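Local structure of Two-component system sensor histidine kinase (3OTT) at residues 22-27 with 293-299; 391-395 with 406-410; 439-445 with 457-463. The protein probably serves as a transmembrane sensor histidine kinase that phosphorylates itself on histidine, this chain being its extracellular, apparently saccharide-sensing part of two beta-propellers and a beta-sandwich. One frame throughout, in Å; residues are numbered along the deposited sequence.

Interaction 1 of 3, residues 22-27 with 293-299; sequences SVVSCF and WLGTDYG
Strands 24-27 and 293-296 run nearly antiparallel, 152° between their N-to-C directions, with a closest axis approach of 5.3 Å. Their extended residues belong to different sheets, and two backbone hydrogen bonds join the segments near one end: V24 N to T296 O (3.0 Å) and G299 N to S22 O (2.7 Å). S22 is nearest Y298 (CA-CA 4.8 Å), V23 nearest D297 (4.5 Å) and V24 nearest G295 (4.7 Å). Past T296 the chain turns back, with Y298 N donating to T296 OG1 (2.9 Å) in an ST turn and T296 OG1 donating to G299 O (2.8 Å). Toward the other end the backbones diverge to 7.8 Å between the CA atoms of F27 and W293, and side chains fill the gap. The F27 ring (chi1 m) receives W293 CB over its face, 3.6 Å from the centroid and 7° off the normal, a CH-pi contact, while F27 CE1 lies 3.6 Å from G295 N. A CB on G295 would fall 2.6 Å from V24 CG1, so the close approach depends on its absence. Such face-to-face sheet packing is that of adjacent beta-propeller blades, here the first and last of the N-terminal seven-bladed propeller.

Interaction 2 of 3, residues 391-395 with 406-410; sequences DGSIN and HYNIV
Three hydrogen bonds tie 391-395 to 406-410. The shortest runs from S393 OG to Y407 O at 2.5 Å, with S393 chi1 at t and its CA-to-CB bond directed toward the partner; the hydroxyl is modelled too close to another atom, so its position is less certain. Y407 N donates to I394 O at 3.3 Å with an angle of 153° at the hydrogen. The third bond, H406 NE2 to G392 O at 3.0 Å, is weak, its angle being only 123°; H406 is in the t rotamer, and the end of its side chain comes nearer to 391-395 than its CA-to-CB bond suggests. N395 and H406 form an antiparallel non-hydrogen-bonded pair, CA-CA 4.6 Å, and N395 OD1 comes within 3.2 Å of H406 CA, while N395 ND2 bonds S371. From there the backbones splay: the nearest CA pairs widen to 5.9 Å at I394-Y407 and 6.6 Å at S393-N408, and the directions from CA 392 to CA 395 and from CA 406 to CA 409 stand 107° apart. S393 has a positive phi (68°, psi -166°), and the other strand is interrupted around N408, whose ND2 bonds G455 O. Apolar packing fills the opening. I394 (p, t) reaches I409 (m, t) with CD1 to CD1 at 3.6 Å, and I394 CG1 lies 4.3 Å from Y407 CB. L449 of helix 446-451 touches I394, Y407 and I409. This is the open end of the hairpin made by the third and fourth strands, 393-398 and 403-410, of a four-stranded antiparallel propeller blade.

Interaction 3 of 3, residues 439-445 with 457-463; sequences GGIFVVD and YIAEQNY
E460 (chi1 m, chi2 p) bends its carboxylate back: OE1 accepts from D445 N across the contact (3.0 Å), OE2 from Y457 OH of its own segment (2.9 Å). N462, chi1 t, sends ND2 to G439 O (2.9 Å) and over one face of the F442 ring, 3.6 Å from CE2. F442 (m) places CD2 3.9 Å from A459 CB. On the I441-V443 face, V443 (t) meets the ring edge of Y463 (m), CG2 to CE1 4.0 Å. V444 (t) bridges Y457 through CG1 to CE2 (3.7 Å) and A459 through CG2 to CB (3.8 Å). Strands 441-445 and 461-463 are antiparallel, at 162°, with hydrogen-bonded pairs I441-Y463 (I441 N to Y463 O 3.0 Å, Y463 N to I441 O 2.7 Å) and V443-Q461 (V443 N to Q461 O 3.0 Å, Q461 N to V443 O 3.2 Å). D445, at the N-cap of helix 446-451, bonds K448 N through OD1. Strand 441-445 lies between 431-436 and 457-463 in its propeller blade, the latter bordering strand 403-410.

In the fold
Along the chain the three contacts come in series. Interaction 1 belongs to the N-terminal propeller and lies across the chain's centre from the other two, with centres about 62 and 70 Å from its own. Interactions 2 and 3 occupy consecutive blades of the second propeller, with centres about 12 Å apart. Where outer strands 403-410 and 457-463 run parallel, N408 O to Y457 N (2.7 Å) and V410 N to Y457 O (3.0 Å) are probable hydrogen bonds, linking the blades edge to edge with continuous sheets. Each holds strands together within a single blade of this putative sensor, whereas interaction 1 joins two blades by packing and hydrogen bonds where the first propeller closes.

Interaction 1 of 3, residues 22-27 with 293-299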
ATOM      1  N   SER B  22     -30.651 -25.906   8.293  1.00 26.02           N
ATOM      2  CA  SER B  22     -29.695 -26.903   7.854  1.00 24.74           C
ATOM      3  C   SER B  22     -29.055 -26.501   6.554  1.00 24.25           C
ATOM      4  O   SER B  22     -27.985 -27.010   6.253  1.00 25.01           O
ATOM      5  CB  SER B  22     -30.312 -28.292   7.786  1.00 24.89           C
ATOM      6  OG  SER B  22     -31.470 -28.293   6.981  1.00 25.52           O
ATOM      7  N   VAL B  23     -29.680 -25.550   5.835  1.00 23.16           N
ATOM      8  CA  VAL B  23     -29.149 -24.985   4.581  1.00 21.80           C
ATOM      9  C   VAL B  23     -28.343 -23.685   4.759  1.00 22.32           C
ATOM     10  O   VAL B  23     -28.873 -22.664   5.210  1.00 21.89           O
ATOM     11  CB  VAL B  23     -30.279 -24.757   3.493  1.00 21.60           C
ATOM     12  CG1 VAL B  23     -29.681 -24.332   2.197  1.00 20.40           C
ATOM     13  CG2 VAL B  23     -31.090 -26.031   3.237  1.00 21.53           C
ATOM     14  N   VAL B  24     -27.071 -23.692   4.346  1.00 22.51           N
ATOM     15  CA  VAL B  24     -26.241 -22.499   4.462  1.00 22.73           C
ATOM     16  C   VAL B  24     -26.039 -21.873   3.105  1.00 23.64           C
ATOM     17  O   VAL B  24     -25.581 -22.536   2.174  1.00 26.42           O
ATOM     18  CB  VAL B  24     -24.914 -22.839   5.134  1.00 22.27           C
ATOM     19  CG1 VAL B  24     -23.880 -21.719   4.999  1.00 21.07           C
ATOM     20  CG2 VAL B  24     -25.144 -23.177   6.563  1.00 21.77           C
ATOM     21  N   SER B  25     -26.308 -20.594   2.956  1.00 23.04           N
ATOM     22  CA  SER B  25     -26.236 -20.059   1.615  1.00 24.61           C
ATOM     23  C   SER B  25     -25.101 -19.048   1.399  1.00 23.90           C
ATOM     24  O   SER B  25     -24.892 -18.657   0.265  1.00 24.07           O
ATOM     25  CB  SER B  25     -27.553 -19.372   1.313  1.00 24.64           C
ATOM     26  OG  SER B  25     -27.663 -18.335   2.291  1.00 28.91           O
ATOM     27  N   CYS B  26     -24.475 -18.553   2.491  1.00 22.42           N
ATOM     28  CA  CYS B  26     -23.387 -17.600   2.425  1.00 20.76           C
ATOM     29  C   CYS B  26     -22.669 -17.439   3.762  1.00 20.53           C
ATOM     30  O   CYS B  26     -23.205 -17.818   4.809  1.00 19.90           O
ATOM     31  CB  CYS B  26     -23.879 -16.228   1.998  1.00 21.22           C
ATOM     32  SG  CYS B  26     -25.198 -15.607   2.997  1.00 21.25           S
ATOM     33  N   PHE B  27     -21.488 -16.822   3.694  1.00 18.65           N
ATOM     34  CA  PHE B  27     -20.619 -16.585   4.850  1.00 18.37           C
ATOM     35  C   PHE B  27     -20.106 -15.189   4.698  1.00 18.79           C
ATOM     36  O   PHE B  27     -19.856 -14.754   3.568  1.00 19.95           O
ATOM     37  CB  PHE B  27     -19.374 -17.482   4.894  1.00 16.06           C
ATOM     38  CG  PHE B  27     -19.662 -18.940   4.944  1.00 16.58           C
ATOM     39  CD1 PHE B  27     -19.838 -19.666   3.770  1.00 14.81           C
ATOM     40  CD2 PHE B  27     -19.774 -19.595   6.157  1.00 13.14           C
ATOM     41  CE1 PHE B  27     -20.085 -21.025   3.804  1.00 16.31           C
ATOM     42  CE2 PHE B  27     -20.066 -20.943   6.187  1.00 14.39           C
ATOM     43  CZ  PHE B  27     -20.200 -21.669   5.043  1.00 13.45           C
ATOM     44  N   TRP B 293     -14.655 -22.511   3.703  1.00 11.02           N
ATOM     45  CA  TRP B 293     -15.925 -22.769   4.322  1.00 10.85           C
ATOM     46  C   TRP B 293     -16.853 -23.211   3.194  1.00 10.27           C
ATOM     47  O   TRP B 293     -16.995 -22.491   2.218  1.00 11.56           O
ATOM     48  CB  TRP B 293     -16.474 -21.448   4.997  1.00  8.81           C
ATOM     49  CG  TRP B 293     -15.561 -20.975   6.107  1.00 10.40           C
ATOM     50  CD1 TRP B 293     -14.380 -20.293   5.987  1.00  8.85           C
ATOM     51  CD2 TRP B 293     -15.712 -21.273   7.508  1.00  9.29           C
ATOM     52  NE1 TRP B 293     -13.799 -20.125   7.216  1.00  9.49           N
ATOM     53  CE2 TRP B 293     -14.599 -20.721   8.170  1.00 10.10           C
ATOM     54  CE3 TRP B 293     -16.698 -21.932   8.256  1.00  9.24           C
ATOM     55  CZ2 TRP B 293     -14.463 -20.769   9.567  1.00 10.44           C
ATOM     56  CZ3 TRP B 293     -16.553 -22.028   9.636  1.00  9.84           C
ATOM     57  CH2 TRP B 293     -15.455 -21.431  10.284  1.00 12.81           C
ATOM     58  N   LEU B 294     -17.500 -24.360   3.343  1.00 10.92           N
ATOM     59  CA  LEU B 294     -18.486 -24.855   2.344  1.00 12.25           C
ATOM     60  C   LEU B 294     -19.839 -24.937   2.997  1.00 12.58           C
ATOM     61  O   LEU B 294     -20.028 -25.652   3.998  1.00 12.15           O
ATOM     62  CB  LEU B 294     -18.129 -26.260   1.799  1.00 13.08           C
ATOM     63  CG  LEU B 294     -16.646 -26.426   1.468  1.00 16.19           C
ATOM     64  CD1 LEU B 294     -16.248 -27.918   1.469  1.00 19.71           C
ATOM     65  CD2 LEU B 294     -16.428 -25.808   0.067  1.00 19.00           C
ATOM     66  N   GLY B 295     -20.785 -24.215   2.400  1.00 13.20           N
ATOM     67  CA  GLY B 295     -22.164 -24.186   2.863  1.00 13.70           C
ATOM     68  C   GLY B 295     -23.021 -25.014   1.927  1.00 15.91           C
ATOM     69  O   GLY B 295     -23.087 -24.748   0.668  1.00 15.66           O
ATOM     70  N   THR B 296     -23.723 -25.963   2.543  1.00 15.40           N
ATOM     71  CA  THR B 296     -24.337 -27.004   1.831  1.00 14.28           C
ATOM     72  C   THR B 296     -25.797 -27.103   2.239  1.00 15.54           C
ATOM     73  O   THR B 296     -26.303 -26.326   3.055  1.00 14.07           O
ATOM     74  CB  THR B 296     -23.651 -28.337   2.091  1.00 14.63           C
ATOM     75  OG1 THR B 296     -24.087 -28.809   3.360  1.00 20.16           O
ATOM     76  CG2 THR B 296     -22.116 -28.217   2.135  1.00 12.27           C
ATOM     77  N   ASP B 297     -26.473 -28.049   1.591  1.00 15.71           N
ATOM     78  CA  ASP B 297     -27.830 -28.330   1.834  1.00 18.44           C
ATOM     79  C   ASP B 297     -28.002 -29.039   3.183  1.00 19.39           C
ATOM     80  O   ASP B 297     -29.113 -29.191   3.629  1.00 20.46           O
ATOM     81  CB  ASP B 297     -28.373 -29.239   0.714  1.00 20.65           C
ATOM     82  CG  ASP B 297     -29.759 -28.849   0.295  1.00 20.06           C
ATOM     83  OD1 ASP B 297     -30.001 -27.639   0.134  1.00 19.12           O
ATOM     84  OD2 ASP B 297     -30.607 -29.747   0.132  1.00 30.64           O
ATOM     85  N   TYR B 298     -26.904 -29.416   3.846  1.00 19.24           N
ATOM     86  CA  TYR B 298     -26.996 -29.921   5.195  1.00 20.08           C
ATOM     87  C   TYR B 298     -25.728 -29.624   6.022  1.00 18.84           C
ATOM     88  O   TYR B 298     -24.809 -30.456   6.101  1.00 19.69           O
ATOM     89  CB  TYR B 298     -27.417 -31.400   5.195  1.00 21.69           C
ATOM     90  CG  TYR B 298     -27.617 -32.012   6.594  1.00 28.40           C
ATOM     91  CD1 TYR B 298     -28.680 -31.637   7.404  1.00 32.21           C
ATOM     92  CD2 TYR B 298     -26.711 -32.957   7.092  1.00 31.72           C
ATOM     93  CE1 TYR B 298     -28.823 -32.171   8.685  1.00 38.42           C
ATOM     94  CE2 TYR B 298     -26.869 -33.517   8.338  1.00 36.36           C
ATOM     95  CZ  TYR B 298     -27.916 -33.117   9.123  1.00 38.95           C
ATOM     96  OH  TYR B 298     -28.042 -33.678  10.350  1.00 45.94           O
ATOM     97  N   GLY B 299     -25.683 -28.457   6.663  1.00 16.28           N
ATOM     98  CA  GLY B 299     -24.523 -28.081   7.477  1.00 15.43           C
ATOM     99  C   GLY B 299     -23.368 -27.443   6.688  1.00 14.67           C
ATOM    100  O   GLY B 299     -23.484 -27.138   5.482  1.00 14.73           O
TER

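Interaction 2 of 3, residues 391-395 with 406-410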
ATOM      1  N   ASP B 391      26.604  -0.109   4.199  1.00 17.36           N
ATOM      2  CA  ASP B 391      27.478   0.338   3.112  1.00 18.28           C
ATOM      3  C   ASP B 391      27.699   1.830   3.177  1.00 19.26           C
ATOM      4  O   ASP B 391      28.389   2.378   2.312  1.00 19.29           O
ATOM      5  CB  ASP B 391      26.931  -0.041   1.689  1.00 19.30           C
ATOM      6  CG  ASP B 391      27.221  -1.501   1.301  1.00 20.66           C
ATOM      7  OD1 ASP B 391      27.899  -2.224   2.087  1.00 24.48           O
ATOM      8  OD2 ASP B 391      26.721  -1.954   0.248  1.00 25.96           O
ATOM      9  N   GLY B 392      27.137   2.470   4.214  1.00 19.87           N
ATOM     10  CA  GLY B 392      27.450   3.840   4.612  1.00 19.18           C
ATOM     11  C   GLY B 392      28.028   3.880   6.050  1.00 20.51           C
ATOM     12  O   GLY B 392      27.577   4.674   6.895  1.00 19.74           O
ATOM     13  N   SER B 393      29.021   3.029   6.308  1.00 18.96           N
ATOM     14  CA  SER B 393      29.762   2.959   7.568  1.00 19.54           C
ATOM     15  C   SER B 393      28.871   2.445   8.719  1.00 20.54           C
ATOM     16  O   SER B 393      27.805   1.880   8.463  1.00 20.62           O
ATOM     17  CB  SER B 393      30.469   4.301   7.895  1.00 20.44           C
ATOM     18  OG  SER B 393      31.346   4.180   9.031  1.00 19.51           O
ATOM     19  N   ILE B 394      29.329   2.609   9.965  1.00 19.95           N
ATOM     20  CA  ILE B 394      28.655   2.086  11.115  1.00 20.00           C
ATOM     21  C   ILE B 394      27.809   3.154  11.803  1.00 20.28           C
ATOM     22  O   ILE B 394      28.131   4.328  11.789  1.00 21.26           O
ATOM     23  CB  ILE B 394      29.649   1.453  12.107  1.00 20.92           C
ATOM     24  CG1 ILE B 394      30.725   2.439  12.585  1.00 22.00           C
ATOM     25  CG2 ILE B 394      30.362   0.332  11.447  1.00 20.71           C
ATOM     26  CD1 ILE B 394      31.314   2.026  13.972  1.00 27.63           C
ATOM     27  N   ASN B 395      26.703   2.740  12.387  1.00 20.19           N
ATOM     28  CA  ASN B 395      25.874   3.659  13.143  1.00 19.80           C
ATOM     29  C   ASN B 395      25.512   3.086  14.507  1.00 19.48           C
ATOM     30  O   ASN B 395      25.433   1.861  14.670  1.00 18.78           O
ATOM     31  CB  ASN B 395      24.585   3.908  12.393  1.00 20.01           C
ATOM     32  CG  ASN B 395      24.787   4.604  11.058  1.00 20.02           C
ATOM     33  OD1 ASN B 395      24.701   5.800  10.986  1.00 23.85           O
ATOM     34  ND2 ASN B 395      24.992   3.840   9.994  1.00 23.44           N
ATOM     35  N   HIS B 406      25.948   8.513  13.095  1.00 18.71           N
ATOM     36  CA  HIS B 406      26.825   7.993  12.090  1.00 18.53           C
ATOM     37  C   HIS B 406      28.260   8.316  12.500  1.00 18.83           C
ATOM     38  O   HIS B 406      28.505   9.377  13.114  1.00 17.91           O
ATOM     39  CB  HIS B 406      26.488   8.697  10.778  1.00 20.01           C
ATOM     40  CG  HIS B 406      27.375   8.304   9.631  1.00 20.71           C
ATOM     41  ND1 HIS B 406      28.438   9.074   9.220  1.00 23.39           N
ATOM     42  CD2 HIS B 406      27.355   7.226   8.811  1.00 18.30           C
ATOM     43  CE1 HIS B 406      29.035   8.494   8.185  1.00 21.37           C
ATOM     44  NE2 HIS B 406      28.389   7.379   7.911  1.00 20.36           N
ATOM     45  N   TYR B 407      29.171   7.400  12.172  1.00 17.67           N
ATOM     46  CA  TYR B 407      30.607   7.555  12.410  1.00 18.80           C
ATOM     47  C   TYR B 407      31.459   7.246  11.173  1.00 18.65           C
ATOM     48  O   TYR B 407      31.231   6.248  10.466  1.00 18.14           O
ATOM     49  CB  TYR B 407      31.095   6.609  13.552  1.00 18.40           C
ATOM     50  CG  TYR B 407      30.352   6.735  14.849  1.00 18.95           C
ATOM     51  CD1 TYR B 407      30.704   7.718  15.790  1.00 20.25           C
ATOM     52  CD2 TYR B 407      29.283   5.893  15.141  1.00 16.79           C
ATOM     53  CE1 TYR B 407      30.024   7.856  16.977  1.00 16.89           C
ATOM     54  CE2 TYR B 407      28.599   6.000  16.354  1.00 20.01           C
ATOM     55  CZ  TYR B 407      28.982   6.984  17.272  1.00 20.39           C
ATOM     56  OH  TYR B 407      28.271   7.111  18.452  1.00 22.05           O
ATOM     57  N   ASN B 408      32.473   8.059  10.962  1.00 19.81           N
ATOM     58  CA  ASN B 408      33.501   7.864   9.929  1.00 21.36           C
ATOM     59  C   ASN B 408      34.844   7.435  10.617  1.00 20.83           C
ATOM     60  O   ASN B 408      35.405   8.218  11.418  1.00 21.81           O
ATOM     61  CB  ASN B 408      33.807   9.204   9.216  1.00 22.41           C
ATOM     62  CG  ASN B 408      32.622   9.789   8.449  1.00 29.13           C
ATOM     63  OD1 ASN B 408      32.039   9.129   7.554  1.00 32.54           O
ATOM     64  ND2 ASN B 408      32.280  11.075   8.770  1.00 30.26           N
ATOM     65  N   ILE B 409      35.373   6.282  10.263  1.00 18.78           N
ATOM     66  CA  ILE B 409      36.585   5.732  10.861  1.00 19.97           C
ATOM     67  C   ILE B 409      37.630   5.411   9.798  1.00 20.63           C
ATOM     68  O   ILE B 409      37.315   4.754   8.804  1.00 21.14           O
ATOM     69  CB  ILE B 409      36.218   4.429  11.612  1.00 18.62           C
ATOM     70  CG1 ILE B 409      35.295   4.747  12.806  1.00 17.74           C
ATOM     71  CG2 ILE B 409      37.456   3.618  11.981  1.00 16.84           C
ATOM     72  CD1 ILE B 409      34.554   3.513  13.321  1.00 12.08           C
ATOM     73  N   VAL B 410      38.860   5.873   9.993  1.00 22.14           N
ATOM     74  CA  VAL B 410      39.959   5.576   9.080  1.00 23.17           C
ATOM     75  C   VAL B 410      41.141   4.980   9.833  1.00 23.11           C
ATOM     76  O   VAL B 410      41.233   5.155  11.036  1.00 24.14           O
ATOM     77  CB  VAL B 410      40.441   6.820   8.305  1.00 24.61           C
ATOM     78  CG1 VAL B 410      39.297   7.421   7.471  1.00 25.13           C
ATOM     79  CG2 VAL B 410      41.005   7.848   9.233  1.00 25.80           C
TER

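Interaction 3 of 3, residues 439-445 with 457-463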
ATOM      1  N   GLY B 439      38.969  -2.287   3.512  1.00 20.45           N
ATOM      2  CA  GLY B 439      39.822  -1.755   4.574  1.00 18.73           C
ATOM      3  C   GLY B 439      40.279  -2.754   5.626  1.00 18.80           C
ATOM      4  O   GLY B 439      40.751  -2.376   6.688  1.00 19.57           O
ATOM      5  N   GLY B 440      40.145  -4.040   5.375  1.00 17.18           N
ATOM      6  CA  GLY B 440      40.494  -4.986   6.430  1.00 16.51           C
ATOM      7  C   GLY B 440      39.633  -4.895   7.689  1.00 16.66           C
ATOM      8  O   GLY B 440      38.428  -4.670   7.605  1.00 15.24           O
ATOM      9  N   ILE B 441      40.255  -5.133   8.856  1.00 16.06           N
ATOM     10  CA  ILE B 441      39.568  -5.035  10.151  1.00 15.00           C
ATOM     11  C   ILE B 441      40.084  -3.839  10.999  1.00 15.56           C
ATOM     12  O   ILE B 441      41.284  -3.558  11.094  1.00 14.98           O
ATOM     13  CB  ILE B 441      39.745  -6.349  10.978  1.00 16.27           C
ATOM     14  CG1 ILE B 441      39.136  -7.565  10.236  1.00 13.41           C
ATOM     15  CG2 ILE B 441      39.151  -6.208  12.396  1.00 16.31           C
ATOM     16  CD1 ILE B 441      39.826  -8.930  10.663  1.00 12.41           C
ATOM     17  N   PHE B 442      39.163  -3.126  11.603  1.00 14.69           N
ATOM     18  CA  PHE B 442      39.513  -2.004  12.480  1.00 14.90           C
ATOM     19  C   PHE B 442      39.137  -2.385  13.913  1.00 15.21           C
ATOM     20  O   PHE B 442      38.059  -2.998  14.156  1.00 14.94           O
ATOM     21  CB  PHE B 442      38.702  -0.747  12.097  1.00 13.26           C
ATOM     22  CG  PHE B 442      38.975  -0.259  10.702  1.00 16.45           C
ATOM     23  CD1 PHE B 442      38.348  -0.833   9.582  1.00 12.90           C
ATOM     24  CD2 PHE B 442      39.849   0.794  10.497  1.00 18.82           C
ATOM     25  CE1 PHE B 442      38.626  -0.344   8.251  1.00 12.58           C
ATOM     26  CE2 PHE B 442      40.152   1.252   9.176  1.00 19.73           C
ATOM     27  CZ  PHE B 442      39.528   0.690   8.080  1.00 14.69           C
ATOM     28  N   VAL B 443      40.013  -2.027  14.851  1.00 15.97           N
ATOM     29  CA  VAL B 443      39.768  -2.215  16.265  1.00 16.87           C
ATOM     30  C   VAL B 443      39.792  -0.837  16.896  1.00 19.12           C
ATOM     31  O   VAL B 443      40.822  -0.150  16.802  1.00 20.53           O
ATOM     32  CB  VAL B 443      40.814  -3.097  16.898  1.00 17.82           C
ATOM     33  CG1 VAL B 443      40.511  -3.267  18.374  1.00 15.71           C
ATOM     34  CG2 VAL B 443      40.912  -4.473  16.154  1.00 12.53           C
ATOM     35  N   VAL B 444      38.651  -0.417  17.456  1.00 18.74           N
ATOM     36  CA  VAL B 444      38.422   0.953  17.907  1.00 20.35           C
ATOM     37  C   VAL B 444      37.981   1.005  19.378  1.00 20.61           C
ATOM     38  O   VAL B 444      37.170   0.179  19.848  1.00 19.70           O
ATOM     39  CB  VAL B 444      37.297   1.597  17.065  1.00 21.39           C
ATOM     40  CG1 VAL B 444      36.723   2.854  17.722  1.00 23.23           C
ATOM     41  CG2 VAL B 444      37.779   1.932  15.612  1.00 21.53           C
ATOM     42  N   ASP B 445      38.509   1.964  20.111  1.00 21.18           N
ATOM     43  CA  ASP B 445      38.093   2.159  21.476  1.00 23.24           C
ATOM     44  C   ASP B 445      36.630   2.671  21.532  1.00 21.82           C
ATOM     45  O   ASP B 445      36.342   3.779  21.109  1.00 22.11           O
ATOM     46  CB  ASP B 445      39.054   3.096  22.197  1.00 24.77           C
ATOM     47  CG  ASP B 445      38.706   3.249  23.711  1.00 30.05           C
ATOM     48  OD1 ASP B 445      37.583   3.705  24.043  1.00 33.21           O
ATOM     49  OD2 ASP B 445      39.559   2.920  24.560  1.00 34.76           O
ATOM     50  N   TYR B 457      37.182   9.551  12.914  1.00 23.49           N
ATOM     51  CA  TYR B 457      37.894   8.904  14.003  1.00 21.47           C
ATOM     52  C   TYR B 457      39.117   8.076  13.541  1.00 20.55           C
ATOM     53  O   TYR B 457      39.001   7.245  12.617  1.00 17.88           O
ATOM     54  CB  TYR B 457      36.944   8.003  14.764  1.00 19.53           C
ATOM     55  CG  TYR B 457      37.554   7.561  16.055  1.00 24.97           C
ATOM     56  CD1 TYR B 457      37.586   8.444  17.155  1.00 26.42           C
ATOM     57  CD2 TYR B 457      38.158   6.305  16.189  1.00 23.37           C
ATOM     58  CE1 TYR B 457      38.153   8.071  18.329  1.00 31.23           C
ATOM     59  CE2 TYR B 457      38.746   5.935  17.382  1.00 27.91           C
ATOM     60  CZ  TYR B 457      38.726   6.832  18.451  1.00 32.58           C
ATOM     61  OH  TYR B 457      39.313   6.533  19.667  1.00 38.80           O
ATOM     62  N   ILE B 458      40.264   8.257  14.197  1.00 18.73           N
ATOM     63  CA  ILE B 458      41.414   7.419  13.878  1.00 18.09           C
ATOM     64  C   ILE B 458      41.529   6.152  14.767  1.00 17.56           C
ATOM     65  O   ILE B 458      41.721   6.235  15.994  1.00 17.85           O
ATOM     66  CB  ILE B 458      42.768   8.185  13.916  1.00 19.02           C
ATOM     67  CG1 ILE B 458      42.674   9.600  13.296  1.00 18.69           C
ATOM     68  CG2 ILE B 458      43.885   7.308  13.334  1.00 17.34           C
ATOM     69  CD1 ILE B 458      42.572   9.699  11.759  1.00 16.25           C
ATOM     70  N   ALA B 459      41.440   4.998  14.127  1.00 16.09           N
ATOM     71  CA  ALA B 459      41.343   3.711  14.791  1.00 16.35           C
ATOM     72  C   ALA B 459      42.626   3.403  15.482  1.00 17.81           C
ATOM     73  O   ALA B 459      43.667   3.594  14.899  1.00 17.77           O
ATOM     74  CB  ALA B 459      41.087   2.608  13.778  1.00 14.65           C
ATOM     75  N   GLU B 460      42.547   2.833  16.679  1.00 18.84           N
ATOM     76  CA  GLU B 460      43.747   2.433  17.416  1.00 21.98           C
ATOM     77  C   GLU B 460      44.553   1.365  16.624  1.00 21.40           C
ATOM     78  O   GLU B 460      45.773   1.377  16.623  1.00 21.47           O
ATOM     79  CB  GLU B 460      43.366   1.900  18.823  1.00 22.08           C
ATOM     80  CG  GLU B 460      43.029   3.004  19.894  1.00 24.56           C
ATOM     81  CD  GLU B 460      41.683   3.740  19.694  1.00 25.21           C
ATOM     82  OE1 GLU B 460      40.826   3.362  18.881  1.00 24.01           O
ATOM     83  OE2 GLU B 460      41.460   4.759  20.356  1.00 30.28           O
ATOM     84  N   GLN B 461      43.851   0.436  15.975  1.00 20.88           N
ATOM     85  CA  GLN B 461      44.508  -0.695  15.319  1.00 21.30           C
ATOM     86  C   GLN B 461      43.803  -0.986  14.036  1.00 20.19           C
ATOM     87  O   GLN B 461      42.573  -0.774  13.913  1.00 17.91           O
ATOM     88  CB  GLN B 461      44.473  -1.984  16.183  1.00 20.78           C
ATOM     89  CG  GLN B 461      45.237  -1.922  17.542  1.00 27.53           C
ATOM     90  CD  GLN B 461      45.258  -3.285  18.346  1.00 31.12           C
ATOM     91  OE1 GLN B 461      44.291  -4.045  18.345  1.00 29.95           O
ATOM     92  NE2 GLN B 461      46.371  -3.566  19.014  1.00 32.13           N
ATOM     93  N   ASN B 462      44.547  -1.582  13.106  1.00 20.86           N
ATOM     94  CA  ASN B 462      43.951  -2.050  11.827  1.00 20.68           C
ATOM     95  C   ASN B 462      44.645  -3.330  11.479  1.00 20.30           C
ATOM     96  O   ASN B 462      45.832  -3.488  11.716  1.00 20.25           O
ATOM     97  CB  ASN B 462      44.030  -0.932  10.740  1.00 21.69           C
ATOM     98  CG  ASN B 462      43.626  -1.416   9.302  1.00 27.92           C
ATOM     99  OD1 ASN B 462      44.505  -1.550   8.409  1.00 35.84           O
ATOM    100  ND2 ASN B 462      42.317  -1.653   9.070  1.00 22.06           N
ATOM    101  N   TYR B 463      43.893  -4.327  11.028  1.00 20.63           N
ATOM    102  CA  TYR B 463      44.504  -5.566  10.537  1.00 20.62           C
ATOM    103  C   TYR B 463      44.326  -5.561   9.012  1.00 20.74           C
ATOM    104  O   TYR B 463      43.211  -5.343   8.538  1.00 20.09           O
ATOM    105  CB  TYR B 463      43.813  -6.802  11.159  1.00 19.71           C
ATOM    106  CG  TYR B 463      44.244  -7.102  12.582  1.00 22.94           C
ATOM    107  CD1 TYR B 463      43.496  -6.662  13.680  1.00 22.83           C
ATOM    108  CD2 TYR B 463      45.436  -7.799  12.840  1.00 23.70           C
ATOM    109  CE1 TYR B 463      43.914  -6.922  14.999  1.00 22.01           C
ATOM    110  CE2 TYR B 463      45.865  -8.023  14.127  1.00 24.11           C
ATOM    111  CZ  TYR B 463      45.098  -7.593  15.201  1.00 25.73           C
ATOM    112  OH  TYR B 463      45.544  -7.883  16.466  1.00 29.47           O
TER